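Local coordinates for protein 5-carboxymethyl-2-hydroxymuconate semialdehyde dehydrogenase (Thermus thermophilus, PDB 2D4E) that probably oxidises 5-carboxymethyl-2-hydroxymuconate semialdehyde to the corresponding acid with NAD as cofactor, as a member of the aldehyde dehydrogenase family, at residues 146-151 / 156-161. Numbering follows the deposited sequence.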
loop_
_atom_site.group_PDB
_atom_site.type_symbol
_atom_site.label_atom_id
_atom_site.label_comp_id
_atom_site.label_asym_id
_atom_site.label_seq_id
_atom_site.Cartn_x
_atom_site.Cartn_y
_atom_site.Cartn_z
ATOM N N ARG C 146 0.913 -5.983 -6.318
ATOM C CA ARG C 146 2.234 -5.359 -6.446
ATOM C C ARG C 146 3.240 -5.893 -7.473
ATOM O O ARG C 146 3.034 -6.938 -8.094
ATOM C CB ARG C 146 2.895 -5.398 -5.060
ATOM C CG ARG C 146 2.012 -4.854 -3.928
ATOM C CD ARG C 146 2.669 -5.005 -2.548
ATOM N NE ARG C 146 3.960 -4.324 -2.491
ATOM C CZ ARG C 146 4.834 -4.426 -1.490
ATOM N NH1 ARG C 146 4.567 -5.189 -0.437
ATOM N NH2 ARG C 146 5.984 -3.760 -1.549
ATOM N N THR C 147 4.329 -5.144 -7.650
ATOM C CA THR C 147 5.417 -5.560 -8.531
ATOM C C THR C 147 6.673 -5.611 -7.674
ATOM O O THR C 147 6.880 -4.763 -6.801
ATOM C CB THR C 147 5.684 -4.584 -9.719
ATOM O OG1 THR C 147 5.938 -3.263 -9.225
ATOM C CG2 THR C 147 4.504 -4.570 -10.682
ATOM N N PHE C 148 7.499 -6.621 -7.915
ATOM C CA PHE C 148 8.741 -6.787 -7.176
ATOM C C PHE C 148 9.873 -7.026 -8.168
ATOM O O PHE C 148 10.390 -8.136 -8.275
ATOM C CB PHE C 148 8.649 -7.977 -6.217
ATOM C CG PHE C 148 7.582 -7.836 -5.164
ATOM C CD1 PHE C 148 6.296 -8.307 -5.388
ATOM C CD2 PHE C 148 7.871 -7.238 -3.938
ATOM C CE1 PHE C 148 5.313 -8.189 -4.407
ATOM C CE2 PHE C 148 6.891 -7.115 -2.951
ATOM C CZ PHE C 148 5.609 -7.594 -3.190
ATOM N N PRO C 149 10.262 -5.984 -8.921
ATOM C CA PRO C 149 11.345 -6.141 -9.895
ATOM C C PRO C 149 12.666 -6.372 -9.178
ATOM O O PRO C 149 12.871 -5.869 -8.076
ATOM C CB PRO C 149 11.343 -4.801 -10.642
ATOM C CG PRO C 149 9.945 -4.273 -10.432
ATOM C CD PRO C 149 9.689 -4.629 -8.996
ATOM N N VAL C 150 13.551 -7.146 -9.793
ATOM C CA VAL C 150 14.861 -7.386 -9.209
ATOM C C VAL C 150 15.908 -6.916 -10.208
ATOM O O VAL C 150 16.286 -7.650 -11.126
ATOM C CB VAL C 150 15.095 -8.874 -8.884
ATOM C CG1 VAL C 150 16.503 -9.061 -8.323
ATOM C CG2 VAL C 150 14.075 -9.348 -7.859
ATOM N N ASP C 151 16.366 -5.682 -10.020
ATOM C CA ASP C 151 17.356 -5.081 -10.903
ATOM C C ASP C 151 16.892 -5.211 -12.362
ATOM O O ASP C 151 15.726 -4.946 -12.671
ATOM C CB ASP C 151 18.724 -5.747 -10.706
ATOM C CG ASP C 151 19.170 -5.751 -9.246
ATOM O OD1 ASP C 151 18.985 -4.723 -8.553
ATOM O OD2 ASP C 151 19.713 -6.778 -8.788
ATOM N N TYR C 156 8.962 -9.813 -10.979
ATOM C CA TYR C 156 7.993 -10.614 -10.253
ATOM C C TYR C 156 6.834 -9.653 -10.067
ATOM O O TYR C 156 7.038 -8.483 -9.731
ATOM C CB TYR C 156 8.482 -11.025 -8.859
ATOM C CG TYR C 156 9.625 -12.005 -8.820
ATOM C CD1 TYR C 156 10.940 -11.583 -9.031
ATOM C CD2 TYR C 156 9.400 -13.353 -8.537
ATOM C CE1 TYR C 156 12.006 -12.483 -8.957
ATOM C CE2 TYR C 156 10.456 -14.257 -8.462
ATOM C CZ TYR C 156 11.755 -13.818 -8.672
ATOM O OH TYR C 156 12.803 -14.707 -8.599
ATOM N N TYR C 157 5.621 -10.125 -10.305
ATOM C CA TYR C 157 4.470 -9.280 -10.096
ATOM C C TYR C 157 3.390 -10.162 -9.512
ATOM O O TYR C 157 3.393 -11.373 -9.714
ATOM C CB TYR C 157 4.034 -8.594 -11.404
ATOM C CG TYR C 157 3.421 -9.477 -12.469
ATOM C CD1 TYR C 157 2.058 -9.772 -12.456
ATOM C CD2 TYR C 157 4.191 -9.973 -13.519
ATOM C CE1 TYR C 157 1.471 -10.532 -13.471
ATOM C CE2 TYR C 157 3.616 -10.736 -14.539
ATOM C CZ TYR C 157 2.255 -11.008 -14.507
ATOM O OH TYR C 157 1.677 -11.744 -15.514
ATOM N N THR C 158 2.489 -9.559 -8.751
ATOM C CA THR C 158 1.424 -10.315 -8.126
ATOM C C THR C 158 0.054 -9.802 -8.532
ATOM O O THR C 158 -0.136 -8.607 -8.774
ATOM C CB THR C 158 1.534 -10.242 -6.595
ATOM O OG1 THR C 158 1.509 -8.869 -6.192
ATOM C CG2 THR C 158 2.834 -10.881 -6.113
ATOM N N VAL C 159 -0.896 -10.723 -8.606
ATOM C CA VAL C 159 -2.271 -10.387 -8.938
ATOM C C VAL C 159 -3.160 -11.237 -8.036
ATOM O O VAL C 159 -2.685 -12.153 -7.369
ATOM C CB VAL C 159 -2.598 -10.698 -10.424
ATOM C CG1 VAL C 159 -1.688 -9.889 -11.336
ATOM C CG2 VAL C 159 -2.438 -12.193 -10.693
ATOM N N ARG C 160 -4.445 -10.913 -8.003
ATOM C CA ARG C 160 -5.407 -11.659 -7.208
ATOM C C ARG C 160 -6.491 -12.186 -8.150
ATOM O O ARG C 160 -6.861 -11.513 -9.113
ATOM C CB ARG C 160 -6.061 -10.756 -6.154
ATOM C CG ARG C 160 -5.150 -10.285 -5.045
ATOM C CD ARG C 160 -5.876 -9.253 -4.177
ATOM N NE ARG C 160 -5.174 -8.995 -2.922
ATOM C CZ ARG C 160 -5.061 -9.875 -1.931
ATOM N NH1 ARG C 160 -5.610 -11.082 -2.031
ATOM N NH2 ARG C 160 -4.394 -9.548 -0.837
ATOM N N VAL C 161 -6.994 -13.383 -7.862
ATOM C CA VAL C 161 -8.046 -13.993 -8.661
ATOM C C VAL C 161 -9.160 -14.505 -7.749
ATOM O O VAL C 161 -8.917 -14.847 -6.587
ATOM C CB VAL C 161 -7.503 -15.175 -9.518
ATOM C CG1 VAL C 161 -6.414 -14.670 -10.471
ATOM C CG2 VAL C 161 -6.951 -16.280 -8.616
#
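Arg146-Phe148 runs antiparallel to Tyr156-Thr158, bridged at Thr147 and Tyr157; the CA atoms of Thr147 and Tyr157 lie 4.1 Å apart. This is a beta hairpin of the oligomerisation arm of the aldehyde dehydrogenase fold; strand 496-504 flanks the other edge of 154-162, and Arg146 and Thr147 pair with a strand of the second subunit, carrying the sheet across the interface. Phe148 N donates almost straight to Tyr156 O (2.6 Å, 173° at the hydrogen), while the return bond from Tyr156 N to Phe148 O is weak. At the other end Thr158 N binds Arg146 O at 2.8 Å. Here the side chain of Thr158 replaces a backbone acceptor: with chi1 57°, OG1 sits between the backbone N and the carbonyl carbon of its own residue and takes Arg146 N at 2.9 Å, besides bonding Asp145 OD1. A valine here would probably leave Arg146 N and the Asp145 carboxylate without their shared hydroxyl partner. Thr158 CG2 meets the edge of the Phe148 ring at CE1, 4.0 Å away, and the Arg146 side chain, bent at chi3, brings one face of its guanidinium over Phe148 CZ, 3.6 Å from that plane, with the ring plane steeply tilted against it. Toward the turn, Tyr156 places CB against Phe148 CB, and its hydroxyl bonds Val468 O of the third subunit. Thr147 OG1 bonds Thr158 O of the second subunit, while Thr147 CG2 touches Tyr157 CB. Nearer the turn, Val150 CG2 approaches the Tyr156 ring obliquely, 3.9 Å from Tyr156 CE1.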